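PDB 6DZD: purine nucleoside phosphorylase, which probably catalyses phosphorolysis of adenosine and inosine to ribose 1-phosphate and the free purine base, with some adenosine deaminase activity. Local coordinates for residues 83-88 / 112-117; 145-150 / 270-275; 196-201 / 219-224; 4-9 / 179-184. All coordinates share one frame; numbering follows the deposited sequence.

Interaction 1 (83-88 / 112-117)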
loop_
_atom_site.group_PDB
_atom_site.type_symbol
_atom_site.label_atom_id
_atom_site.label_comp_id
_atom_site.label_asym_id
_atom_site.label_seq_id
_atom_site.Cartn_x
_atom_site.Cartn_y
_atom_site.Cartn_z
ATOM N N ALA A 83 -2.520 5.030 9.786
ATOM C CA ALA A 83 -1.809 4.084 10.639
ATOM C C ALA A 83 -0.417 4.587 10.981
ATOM O O ALA A 83 0.246 5.245 10.172
ATOM C CB ALA A 83 -1.670 2.710 9.990
ATOM N N ASP A 84 -0.008 4.300 12.212
ATOM C CA ASP A 84 1.375 4.432 12.650
ATOM C C ASP A 84 2.090 3.188 12.148
ATOM O O ASP A 84 2.047 2.135 12.784
ATOM C CB ASP A 84 1.426 4.563 14.170
ATOM C CG ASP A 84 2.771 4.193 14.750
ATOM O OD1 ASP A 84 3.766 4.886 14.436
ATOM O OD2 ASP A 84 2.818 3.205 15.511
ATOM N N GLN A 85 2.732 3.291 10.991
ATOM C CA GLN A 85 3.202 2.104 10.295
ATOM C C GLN A 85 4.577 1.700 10.810
ATOM O O GLN A 85 5.547 2.456 10.666
ATOM C CB GLN A 85 3.208 2.350 8.790
ATOM C CG GLN A 85 1.807 2.474 8.173
ATOM C CD GLN A 85 1.834 3.116 6.803
ATOM O OE1 GLN A 85 1.094 4.059 6.524
ATOM N NE2 GLN A 85 2.711 2.617 5.941
ATOM N N THR A 86 4.661 0.502 11.402
ATOM C CA THR A 86 5.891 0.015 12.019
ATOM C C THR A 86 6.513 -1.162 11.264
ATOM O O THR A 86 7.350 -1.869 11.823
ATOM C CB THR A 86 5.650 -0.377 13.482
ATOM O OG1 THR A 86 4.657 -1.402 13.551
ATOM C CG2 THR A 86 5.201 0.819 14.302
ATOM N N HIS A 87 6.112 -1.405 10.017
ATOM C CA HIS A 87 6.721 -2.455 9.203
ATOM C C HIS A 87 6.660 -3.827 9.870
ATOM O O HIS A 87 7.573 -4.650 9.719
ATOM C CB HIS A 87 8.160 -2.088 8.845
ATOM C CG HIS A 87 8.247 -0.965 7.860
ATOM N ND1 HIS A 87 8.651 -1.146 6.553
ATOM C CD2 HIS A 87 7.918 0.341 7.976
ATOM C CE1 HIS A 87 8.595 0.007 5.916
ATOM N NE2 HIS A 87 8.150 0.926 6.756
ATOM N N GLU A 88 5.564 -4.087 10.580
ATOM C CA GLU A 88 5.189 -5.390 11.095
ATOM C C GLU A 88 3.886 -5.800 10.402
ATOM O O GLU A 88 3.617 -5.374 9.268
ATOM C CB GLU A 88 5.056 -5.307 12.614
ATOM C CG GLU A 88 6.181 -4.542 13.287
ATOM C CD GLU A 88 5.891 -4.208 14.744
ATOM O OE1 GLU A 88 6.216 -5.046 15.607
ATOM O OE2 GLU A 88 5.401 -3.090 15.038
ATOM N N ALA A 112 1.211 1.099 15.587
ATOM C CA ALA A 112 1.914 -0.113 15.145
ATOM C C ALA A 112 1.070 -0.942 14.178
ATOM O O ALA A 112 0.954 -2.160 14.307
ATOM C CB ALA A 112 2.337 -0.959 16.341
ATOM N N THR A 113 0.456 -0.280 13.207
ATOM C CA THR A 113 -0.484 -0.941 12.311
ATOM C C THR A 113 -0.056 -0.769 10.859
ATOM O O THR A 113 0.402 0.306 10.453
ATOM C CB THR A 113 -1.892 -0.414 12.550
ATOM O OG1 THR A 113 -2.306 -0.804 13.867
ATOM C CG2 THR A 113 -2.850 -0.978 11.551
ATOM N N ASP A 114 -0.134 -1.862 10.103
ATOM C CA ASP A 114 0.234 -1.839 8.698
ATOM C C ASP A 114 -0.813 -2.491 7.800
ATOM O O ASP A 114 -0.595 -2.583 6.585
ATOM C CB ASP A 114 1.600 -2.507 8.511
ATOM C CG ASP A 114 2.692 -1.843 9.348
ATOM O OD1 ASP A 114 2.830 -2.171 10.552
ATOM O OD2 ASP A 114 3.399 -0.980 8.799
ATOM N N GLY A 115 -1.949 -2.919 8.348
ATOM C CA GLY A 115 -3.024 -3.463 7.538
ATOM C C GLY A 115 -4.355 -2.918 8.013
ATOM O O GLY A 115 -4.600 -2.819 9.222
ATOM N N LEU A 116 -5.222 -2.539 7.078
ATOM C CA LEU A 116 -6.509 -1.956 7.427
ATOM C C LEU A 116 -7.589 -2.560 6.542
ATOM O O LEU A 116 -7.360 -2.804 5.353
ATOM C CB LEU A 116 -6.496 -0.431 7.270
ATOM C CG LEU A 116 -5.524 0.376 8.123
ATOM C CD1 LEU A 116 -5.346 1.753 7.530
ATOM C CD2 LEU A 116 -5.978 0.451 9.586
ATOM N N TYR A 117 -8.760 -2.811 7.124
ATOM C CA TYR A 117 -9.902 -3.218 6.323
ATOM C C TYR A 117 -11.176 -2.857 7.058
ATOM O O TYR A 117 -11.176 -2.698 8.278
ATOM C CB TYR A 117 -9.848 -4.702 6.001
ATOM C CG TYR A 117 -10.337 -5.631 7.078
ATOM C CD1 TYR A 117 -11.672 -6.013 7.132
ATOM C CD2 TYR A 117 -9.454 -6.178 8.011
ATOM C CE1 TYR A 117 -12.128 -6.896 8.094
ATOM C CE2 TYR A 117 -9.900 -7.067 8.979
ATOM C CZ TYR A 117 -11.246 -7.420 9.014
ATOM O OH TYR A 117 -11.723 -8.286 9.964
#

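Interaction 2 (145-150 / 270-275)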
loop_
_atom_site.group_PDB
_atom_site.type_symbol
_atom_site.label_atom_id
_atom_site.label_comp_id
_atom_site.label_asym_id
_atom_site.label_seq_id
_atom_site.Cartn_x
_atom_site.Cartn_y
_atom_site.Cartn_z
ATOM N N VAL A 145 -13.407 -3.990 1.931
ATOM C CA VAL A 145 -12.279 -3.341 1.291
ATOM C C VAL A 145 -11.134 -3.345 2.298
ATOM O O VAL A 145 -11.352 -3.239 3.512
ATOM C CB VAL A 145 -12.630 -1.907 0.815
ATOM C CG1 VAL A 145 -13.647 -1.948 -0.294
ATOM C CG2 VAL A 145 -13.152 -1.048 1.961
ATOM N N GLY A 146 -9.916 -3.508 1.797
ATOM C CA GLY A 146 -8.764 -3.527 2.675
ATOM C C GLY A 146 -7.517 -3.043 1.971
ATOM O O GLY A 146 -7.432 -3.049 0.741
ATOM N N ILE A 147 -6.545 -2.610 2.772
ATOM C CA ILE A 147 -5.233 -2.243 2.251
ATOM C C ILE A 147 -4.169 -2.668 3.248
ATOM O O ILE A 147 -4.368 -2.611 4.465
ATOM C CB ILE A 147 -5.093 -0.726 1.946
ATOM C CG1 ILE A 147 -5.440 0.124 3.176
ATOM C CG2 ILE A 147 -5.931 -0.316 0.692
ATOM C CD1 ILE A 147 -5.207 1.600 2.957
ATOM N N ALA A 148 -3.021 -3.076 2.717
ATOM C CA ALA A 148 -1.890 -3.479 3.526
ATOM C C ALA A 148 -0.589 -2.897 2.970
ATOM O O ALA A 148 -0.384 -2.811 1.751
ATOM C CB ALA A 148 -1.817 -4.997 3.610
ATOM N N HIS A 149 0.315 -2.571 3.895
ATOM C CA HIS A 149 1.621 -1.991 3.606
ATOM C C HIS A 149 2.707 -3.035 3.859
ATOM O O HIS A 149 2.932 -3.437 5.013
ATOM C CB HIS A 149 1.828 -0.756 4.484
ATOM C CG HIS A 149 3.264 -0.369 4.682
ATOM N ND1 HIS A 149 3.969 -0.694 5.822
ATOM C CD2 HIS A 149 4.110 0.353 3.907
ATOM C CE1 HIS A 149 5.195 -0.206 5.732
ATOM N NE2 HIS A 149 5.306 0.439 4.583
ATOM N N ALA A 150 3.402 -3.449 2.790
ATOM C CA ALA A 150 4.373 -4.548 2.880
ATOM C C ALA A 150 5.721 -4.122 2.317
ATOM O O ALA A 150 5.916 -4.154 1.101
ATOM C CB ALA A 150 3.883 -5.789 2.141
ATOM N N MET A 270 3.747 8.831 -0.975
ATOM C CA MET A 270 2.423 8.722 -1.559
ATOM C C MET A 270 1.509 7.996 -0.576
ATOM O O MET A 270 1.940 7.530 0.484
ATOM C CB MET A 270 2.480 7.976 -2.897
ATOM C CG MET A 270 3.382 8.620 -3.917
ATOM S SD MET A 270 5.143 8.191 -3.756
ATOM C CE MET A 270 5.082 6.397 -3.906
ATOM N N MET A 271 0.228 7.901 -0.911
ATOM C CA MET A 271 -0.655 7.098 -0.078
ATOM C C MET A 271 -1.596 6.263 -0.941
ATOM O O MET A 271 -1.989 6.676 -2.039
ATOM C CB MET A 271 -1.453 7.961 0.913
ATOM C CG MET A 271 -2.470 8.834 0.275
ATOM S SD MET A 271 -3.302 9.811 1.500
ATOM C CE MET A 271 -4.750 10.394 0.629
ATOM N N SER A 272 -1.887 5.052 -0.475
ATOM C CA SER A 272 -2.984 4.274 -1.019
ATOM C C SER A 272 -4.227 4.514 -0.165
ATOM O O SER A 272 -4.137 4.784 1.036
ATOM C CB SER A 272 -2.631 2.786 -1.085
ATOM O OG SER A 272 -2.611 2.176 0.183
ATOM N N PHE A 273 -5.392 4.437 -0.801
ATOM C CA PHE A 273 -6.656 4.696 -0.130
ATOM C C PHE A 273 -7.726 3.792 -0.715
ATOM O O PHE A 273 -7.704 3.471 -1.907
ATOM C CB PHE A 273 -7.078 6.163 -0.275
ATOM C CG PHE A 273 -7.141 6.608 -1.687
ATOM C CD1 PHE A 273 -8.292 6.415 -2.435
ATOM C CD2 PHE A 273 -6.038 7.160 -2.288
ATOM C CE1 PHE A 273 -8.341 6.792 -3.737
ATOM C CE2 PHE A 273 -6.069 7.544 -3.602
ATOM C CZ PHE A 273 -7.221 7.372 -4.330
ATOM N N ILE A 274 -8.671 3.392 0.125
ATOM C CA ILE A 274 -9.808 2.606 -0.332
ATOM C C ILE A 274 -10.968 2.852 0.623
ATOM O O ILE A 274 -10.770 3.148 1.805
ATOM C CB ILE A 274 -9.458 1.100 -0.445
ATOM C CG1 ILE A 274 -10.477 0.377 -1.328
ATOM C CG2 ILE A 274 -9.359 0.448 0.948
ATOM C CD1 ILE A 274 -10.168 -1.076 -1.580
ATOM N N GLY A 275 -12.183 2.786 0.086
ATOM C CA GLY A 275 -13.373 2.969 0.891
ATOM C C GLY A 275 -14.617 2.682 0.086
ATOM O O GLY A 275 -14.602 2.699 -1.151
HETATM O O HOH W 1 -1.526 -0.882 0.464
#

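Interaction 3 (196-201 / 219-224)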
loop_
_atom_site.group_PDB
_atom_site.type_symbol
_atom_site.label_atom_id
_atom_site.label_comp_id
_atom_site.label_asym_id
_atom_site.label_seq_id
_atom_site.Cartn_x
_atom_site.Cartn_y
_atom_site.Cartn_z
ATOM N N HIS A 196 20.388 -11.148 5.330
ATOM C CA HIS A 196 19.469 -11.044 6.450
ATOM C C HIS A 196 18.033 -10.949 5.957
ATOM O O HIS A 196 17.137 -11.592 6.514
ATOM C CB HIS A 196 19.827 -9.838 7.316
ATOM C CG HIS A 196 18.801 -9.542 8.361
ATOM N ND1 HIS A 196 18.695 -10.272 9.524
ATOM C CD2 HIS A 196 17.807 -8.625 8.399
ATOM C CE1 HIS A 196 17.690 -9.807 10.240
ATOM N NE2 HIS A 196 17.135 -8.806 9.582
ATOM N N VAL A 197 17.813 -10.228 4.854
ATOM C CA VAL A 197 16.475 -10.138 4.285
ATOM C C VAL A 197 16.107 -11.435 3.584
ATOM O O VAL A 197 15.056 -12.025 3.855
ATOM C CB VAL A 197 16.389 -8.935 3.330
ATOM C CG1 VAL A 197 15.102 -8.963 2.553
ATOM C CG2 VAL A 197 16.463 -7.668 4.120
ATOM N N ILE A 198 17.013 -11.950 2.752
ATOM C CA ILE A 198 16.694 -13.097 1.910
ATOM C C ILE A 198 16.451 -14.328 2.759
ATOM O O ILE A 198 15.557 -15.129 2.465
ATOM C CB ILE A 198 17.807 -13.332 0.869
ATOM C CG1 ILE A 198 17.700 -12.301 -0.250
ATOM C CG2 ILE A 198 17.736 -14.738 0.292
ATOM C CD1 ILE A 198 16.385 -12.365 -1.016
ATOM N N ASP A 199 17.219 -14.492 3.838
ATOM C CA ASP A 199 16.955 -15.601 4.747
ATOM C C ASP A 199 15.528 -15.542 5.278
ATOM O O ASP A 199 14.889 -16.581 5.478
ATOM C CB ASP A 199 17.967 -15.619 5.893
ATOM C CG ASP A 199 19.329 -16.142 5.465
ATOM O OD1 ASP A 199 19.448 -16.712 4.355
ATOM O OD2 ASP A 199 20.288 -15.980 6.245
ATOM N N LYS A 200 15.023 -14.337 5.547
ATOM C CA LYS A 200 13.676 -14.222 6.084
ATOM C C LYS A 200 12.623 -14.439 4.999
ATOM O O LYS A 200 11.578 -15.047 5.255
ATOM C CB LYS A 200 13.507 -12.854 6.743
ATOM C CG LYS A 200 13.908 -12.783 8.213
ATOM C CD LYS A 200 13.905 -11.345 8.727
ATOM C CE LYS A 200 13.492 -11.293 10.180
ATOM N NZ LYS A 200 14.353 -12.199 10.988
ATOM N N ILE A 201 12.900 -13.995 3.774
ATOM C CA ILE A 201 12.007 -14.257 2.650
ATOM C C ILE A 201 11.923 -15.758 2.365
ATOM O O ILE A 201 10.830 -16.342 2.278
ATOM C CB ILE A 201 12.479 -13.472 1.413
ATOM C CG1 ILE A 201 12.407 -11.952 1.657
ATOM C CG2 ILE A 201 11.694 -13.888 0.190
ATOM C CD1 ILE A 201 10.999 -11.369 1.793
ATOM N N GLY A 219 26.228 -12.667 -1.292
ATOM C CA GLY A 219 25.712 -11.713 -0.334
ATOM C C GLY A 219 24.894 -10.571 -0.903
ATOM O O GLY A 219 24.324 -9.796 -0.122
ATOM N N GLU A 220 24.772 -10.448 -2.223
ATOM C CA GLU A 220 23.908 -9.431 -2.810
ATOM C C GLU A 220 22.876 -10.078 -3.712
ATOM O O GLU A 220 23.216 -10.874 -4.593
ATOM C CB GLU A 220 24.675 -8.384 -3.610
ATOM C CG GLU A 220 23.856 -7.109 -3.763
ATOM C CD GLU A 220 24.674 -5.941 -4.265
ATOM O OE1 GLU A 220 25.792 -6.185 -4.779
ATOM O OE2 GLU A 220 24.215 -4.782 -4.106
ATOM N N TYR A 221 21.626 -9.705 -3.507
ATOM C CA TYR A 221 20.511 -10.365 -4.147
ATOM C C TYR A 221 19.556 -9.320 -4.695
ATOM O O TYR A 221 19.277 -8.314 -4.042
ATOM C CB TYR A 221 19.768 -11.270 -3.153
ATOM C CG TYR A 221 20.647 -12.218 -2.365
ATOM C CD1 TYR A 221 20.971 -13.463 -2.876
ATOM C CD2 TYR A 221 21.146 -11.867 -1.115
ATOM C CE1 TYR A 221 21.759 -14.324 -2.183
ATOM C CE2 TYR A 221 21.949 -12.734 -0.409
ATOM C CZ TYR A 221 22.244 -13.962 -0.954
ATOM O OH TYR A 221 23.028 -14.860 -0.286
ATOM N N ARG A 222 19.026 -9.598 -5.876
ATOM C CA ARG A 222 17.951 -8.829 -6.477
ATOM C C ARG A 222 16.643 -9.455 -6.020
ATOM O O ARG A 222 16.517 -10.681 -5.993
ATOM C CB ARG A 222 18.072 -8.901 -7.996
ATOM C CG ARG A 222 17.585 -7.717 -8.737
ATOM C CD ARG A 222 18.363 -7.537 -10.038
ATOM N NE ARG A 222 19.625 -6.814 -9.850
ATOM C CZ ARG A 222 19.743 -5.524 -9.512
ATOM N NH1 ARG A 222 18.675 -4.763 -9.285
ATOM N NH2 ARG A 222 20.946 -4.985 -9.398
ATOM N N LEU A 223 15.666 -8.621 -5.675
ATOM C CA LEU A 223 14.441 -9.105 -5.044
ATOM C C LEU A 223 13.234 -8.347 -5.581
ATOM O O LEU A 223 13.235 -7.114 -5.592
ATOM C CB LEU A 223 14.534 -8.957 -3.519
ATOM C CG LEU A 223 13.295 -9.271 -2.676
ATOM C CD1 LEU A 223 12.809 -10.673 -2.980
ATOM C CD2 LEU A 223 13.609 -9.083 -1.202
ATOM N N GLU A 224 12.212 -9.085 -6.027
ATOM C CA GLU A 224 10.958 -8.513 -6.527
ATOM C C GLU A 224 9.868 -8.653 -5.457
ATOM O O GLU A 224 9.209 -9.693 -5.353
ATOM C CB GLU A 224 10.559 -9.200 -7.825
ATOM C CG GLU A 224 9.259 -8.707 -8.426
ATOM C CD GLU A 224 9.433 -7.384 -9.143
ATOM O OE1 GLU A 224 10.494 -7.154 -9.762
ATOM O OE2 GLU A 224 8.491 -6.572 -9.094
#

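Interaction 4 (4-9 / 179-184)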
loop_
_atom_site.group_PDB
_atom_site.type_symbol
_atom_site.label_atom_id
_atom_site.label_comp_id
_atom_site.label_asym_id
_atom_site.label_seq_id
_atom_site.Cartn_x
_atom_site.Cartn_y
_atom_site.Cartn_z
ATOM N N TYR A 4 -0.442 2.230 -16.965
ATOM C CA TYR A 4 -0.872 2.400 -15.588
ATOM C C TYR A 4 -1.791 1.284 -15.139
ATOM O O TYR A 4 -2.074 1.192 -13.939
ATOM C CB TYR A 4 -1.605 3.722 -15.409
ATOM C CG TYR A 4 -0.812 4.925 -15.836
ATOM C CD1 TYR A 4 0.533 5.044 -15.532
ATOM C CD2 TYR A 4 -1.420 5.951 -16.534
ATOM C CE1 TYR A 4 1.242 6.152 -15.919
ATOM C CE2 TYR A 4 -0.728 7.048 -16.918
ATOM C CZ TYR A 4 0.601 7.152 -16.613
ATOM O OH TYR A 4 1.279 8.276 -17.021
ATOM N N ASN A 5 -2.252 0.451 -16.075
ATOM C CA ASN A 5 -3.237 -0.569 -15.767
ATOM C C ASN A 5 -2.770 -1.395 -14.582
ATOM O O ASN A 5 -1.622 -1.840 -14.567
ATOM C CB ASN A 5 -3.460 -1.484 -16.964
ATOM C CG ASN A 5 -4.901 -1.907 -17.089
ATOM O OD1 ASN A 5 -5.225 -3.106 -17.087
ATOM N ND2 ASN A 5 -5.793 -0.911 -17.185
ATOM N N PRO A 6 -3.628 -1.660 -13.596
ATOM C CA PRO A 6 -5.072 -1.434 -13.459
ATOM C C PRO A 6 -5.484 -0.039 -12.964
ATOM O O PRO A 6 -6.646 0.167 -12.599
ATOM C CB PRO A 6 -5.470 -2.489 -12.435
ATOM C CG PRO A 6 -4.196 -2.718 -11.607
ATOM C CD PRO A 6 -3.039 -2.058 -12.310
ATOM N N PHE A 7 -4.550 0.898 -12.943
ATOM C CA PHE A 7 -4.834 2.253 -12.509
ATOM C C PHE A 7 -5.131 3.152 -13.704
ATOM O O PHE A 7 -4.719 2.892 -14.833
ATOM C CB PHE A 7 -3.648 2.818 -11.704
ATOM C CG PHE A 7 -3.375 2.082 -10.416
ATOM C CD1 PHE A 7 -2.517 0.993 -10.387
ATOM C CD2 PHE A 7 -3.997 2.462 -9.238
ATOM C CE1 PHE A 7 -2.272 0.295 -9.189
ATOM C CE2 PHE A 7 -3.757 1.769 -8.048
ATOM C CZ PHE A 7 -2.891 0.685 -8.028
ATOM N N ARG A 8 -5.851 4.232 -13.429
ATOM C CA ARG A 8 -6.091 5.289 -14.399
ATOM C C ARG A 8 -5.606 6.595 -13.789
ATOM O O ARG A 8 -5.848 6.856 -12.608
ATOM C CB ARG A 8 -7.563 5.401 -14.783
ATOM C CG ARG A 8 -7.798 6.305 -15.976
ATOM C CD ARG A 8 -9.282 6.490 -16.285
ATOM N NE ARG A 8 -9.950 7.376 -15.328
ATOM C CZ ARG A 8 -10.554 6.960 -14.218
ATOM N NH1 ARG A 8 -10.577 5.664 -13.918
ATOM N NH2 ARG A 8 -11.137 7.837 -13.405
ATOM N N LEU A 9 -4.872 7.372 -14.586
ATOM C CA LEU A 9 -4.297 8.651 -14.178
ATOM C C LEU A 9 -5.299 9.794 -14.319
ATOM O O LEU A 9 -5.640 10.186 -15.438
ATOM C CB LEU A 9 -3.038 8.934 -14.990
ATOM C CG LEU A 9 -2.112 10.024 -14.439
ATOM C CD1 LEU A 9 -1.924 9.896 -12.942
ATOM C CD2 LEU A 9 -0.759 9.989 -15.149
ATOM N N ARG A 179 -10.767 -10.074 -4.587
ATOM C CA ARG A 179 -9.943 -9.433 -5.590
ATOM C C ARG A 179 -8.816 -8.689 -4.892
ATOM O O ARG A 179 -8.964 -8.245 -3.750
ATOM C CB ARG A 179 -10.771 -8.474 -6.445
ATOM C CG ARG A 179 -11.459 -9.142 -7.619
ATOM C CD ARG A 179 -12.861 -9.663 -7.264
ATOM N NE ARG A 179 -13.531 -10.234 -8.437
ATOM C CZ ARG A 179 -14.301 -11.323 -8.424
ATOM N NH1 ARG A 179 -14.859 -11.753 -9.554
ATOM N NH2 ARG A 179 -14.510 -11.985 -7.288
ATOM N N ALA A 180 -7.679 -8.577 -5.582
ATOM C CA ALA A 180 -6.498 -7.934 -5.031
ATOM C C ALA A 180 -5.774 -7.138 -6.105
ATOM O O ALA A 180 -5.739 -7.535 -7.274
ATOM C CB ALA A 180 -5.552 -8.968 -4.423
ATOM N N VAL A 181 -5.205 -6.011 -5.706
ATOM C CA VAL A 181 -4.364 -5.212 -6.578
ATOM C C VAL A 181 -3.063 -4.900 -5.845
ATOM O O VAL A 181 -3.071 -4.594 -4.645
ATOM C CB VAL A 181 -5.077 -3.919 -7.031
ATOM C CG1 VAL A 181 -4.055 -2.866 -7.541
ATOM C CG2 VAL A 181 -6.147 -4.225 -8.099
ATOM N N ILE A 182 -1.940 -5.027 -6.560
ATOM C CA ILE A 182 -0.614 -4.647 -6.071
ATOM C C ILE A 182 -0.191 -3.380 -6.815
ATOM O O ILE A 182 -0.130 -3.366 -8.052
ATOM C CB ILE A 182 0.408 -5.787 -6.251
ATOM C CG1 ILE A 182 0.010 -6.988 -5.394
ATOM C CG2 ILE A 182 1.796 -5.342 -5.880
ATOM C CD1 ILE A 182 0.892 -8.215 -5.570
ATOM N N GLY A 183 0.081 -2.313 -6.059
ATOM C CA GLY A 183 0.301 -0.995 -6.611
ATOM C C GLY A 183 1.758 -0.688 -6.905
ATOM O O GLY A 183 2.634 -1.563 -6.844
ATOM N N PRO A 184 2.037 0.575 -7.233
ATOM C CA PRO A 184 3.420 0.992 -7.493
ATOM C C PRO A 184 4.306 0.770 -6.278
ATOM O O PRO A 184 3.984 1.186 -5.163
ATOM C CB PRO A 184 3.290 2.483 -7.829
ATOM C CG PRO A 184 1.926 2.631 -8.318
ATOM C CD PRO A 184 1.080 1.646 -7.538
#

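Interaction 1 (83-88 / 112-117)
The carboxylate of D114 is the central flat group, and the loop 83-88 wraps around it. H87 N donates to OD2 from above the carboxylate plane, 3.0 Å away. T86 N and E88 N each give D114 OD1 a weak hydrogen bond, 3.3 Å long in both cases. The amide of Q85 stands almost at right angles to this carboxylate, and its own polar OE1 is taken by C128 N. The D114 torsion sets CG beside its own backbone N (chi1 -57°), which swings the oxygens under the turn of 86-88. A second carboxylate, that of D84, works the other way. Its OD2 accepts A112 N at 2.7 Å on the anti lone pair, with a fairly straight N-H of 162°. D84 O takes T113 N at 2.9 Å, from above the carbonyl plane. T113 O in turn meets Q85 CA at 3.3 Å in a CA-H...O contact. T86 OG1 lies against A112 CA and donates to E88 OE2. An alanine at D114 would remove both oxygens and would probably loosen the turn, whose three N-H groups would lose this acceptor. D114 OD2 also accepts a hydrogen bond from H149 ND1. With C132 nearby, this geometry is consistent with a Cys-His-Asp triad, with the loop 83-88 as the second shell that orients the aspartate.

Interaction 2 (145-150 / 270-275)
Two mixed beta-sheets stack face to face here, and strands 145-150 and 270-275 meet at the interface between the sheets. They run almost antiparallel, at 163°, and their axes approach to 6.5 Å. No hydrogen bond joins them directly, so side chains make the contact. I274 is the main one. Its CB faces I147 CG2 at 4.0 Å. The CG2 branch meets the same I147 CG2 at 3.5 Å, as the two isoleucines slide past each other in opposite directions. I274 CG2 also lies against G146 O. CG1 is anti to the backbone N (chi1 -162°) and turns towards V145, with CG1 to V145 CB 3.8 Å. The tip, CD1, completes the path at 3.5 Å from V145 CB and also touches V145 CG1. An alanine at I274 would remove CG1, CG2 and CD1 and would probably leave V145 and I147 poorly packed against the facing sheet. V30 and A32 of strand 30-35 press on I274, while L125 and L127 of strand 124-129 cover I147. Farther along, I147 CD1 lies 3.8 Å from S272 OG, where the apolar surface gives way to a polar spot. There one water bridges the sheets: it donates to A148 O at 2.6 Å and accepts from S272 OG at 3.3 Å.

Interaction 3 (196-201 / 219-224)
I198 carries CG1 beside its backbone N (chi1 -76°), and Y221 carries its ring beside its own backbone N (chi1 -50°). These two torsions bring the isoleucine against the ring. L223 instead has CG anti to the backbone N (chi1 174°). The setting is a helix packed on a small antiparallel sheet. Helix 195-201 lies on the three-stranded sheet of 192-193, 220-223 and 213-215, and 220-223 is its middle strand. The axes of the two segments come within 9.4 Å. Y221 and L223 both point towards the helix, while E220 and R222 point away, as the alternation of a strand requires. I198 CG1 sits 3.6 Å from Y221 CD2 and equally near Y221 CG. I198 CB lies above one face of the ring, offset towards its rim. The I198 chain thus covers the CG side of the ring rather than its hydroxyl end. Y221 OH hydrogen-bonds OD1 of D195, the first residue of the helix, so the tyrosine joins the helix by both an apolar and a polar contact. F213, one of the residues at the bound potassium ion, adds to the same core by touching I198 and L223. V197 and I201 also touch W152 and A156, respectively, of helix 152-157. The zinc ion is about 12 Å from the L223 side chain, so this is packing near the metal sites and not coordination. L223 CD2 fits among three helix side chains: V197 CG1 at 4.0 Å, I201 CG1 at 4.2 Å and I198 CD1 at 4.3 Å.

Interaction 4 (4-9 / 179-184)
F7 and V181 cross obliquely, and this pair forms the middle of the contact. The F7 ring points its far end at the segment 179-184, with CZ 3.8 Å from V181 CG1. P6 and V181 meet tip to tip, with P6 CG 4.1 Å from V181 CG1. The same methyl of V181 therefore serves both residues; it is anti to the V181 backbone N (chi1 161°). P184 also comes tip to tip, against F7: its CD lies 4.0 Å from F7 CE1. Between V181 and P184 the chain passes close to the ring at G183, whose CA is 3.9 Å from F7 CE1. I182 O approaches the ring edge near its plane.

The peptide bond before P6 is cis. F7 N bonds Y4 O at 2.7 Å, which closes a type VI turn over N5 and P6. Y4 O also lies at the edge of the F7 ring, in its plane. The turn leads straight into strand 7-10, the edge of one sheet, whereas V181 belongs to strand 179-182 of the other. Y136 of the second sheet touches both F7 and V181, and L15 and I17 of the neighbouring strand 14-17 also touch F7. P184 continues towards the zinc site, its side chain about 7 Å from that of C249. No hydrogen bond crosses between the segments. Cohesion here therefore rests on burying apolar surface, and the fit depends on shape rather than on directed bonds.

Interactions 2 and 4 join the same two sheets. Interaction 2 lies near the chain centre. Their centres are about 12 Å apart, and in interaction 4 the N-terminal edge strand 7-10 closes over strand 179-182. Both are buried and largely apolar. Interaction 1 is only partly buried and polar, a loop held by carboxylates. It touches interaction 2 through probable backbone hydrogen bonds, L116 O to I147 N and D114 O to H149 N. Interaction 3 stands apart, a small apolar core on a separate three-stranded sheet, its centre about 23 to 26 Å from the others. Interactions 3 and 4 come within about 12 Å of the zinc; interaction 3 also lies near the potassium ion.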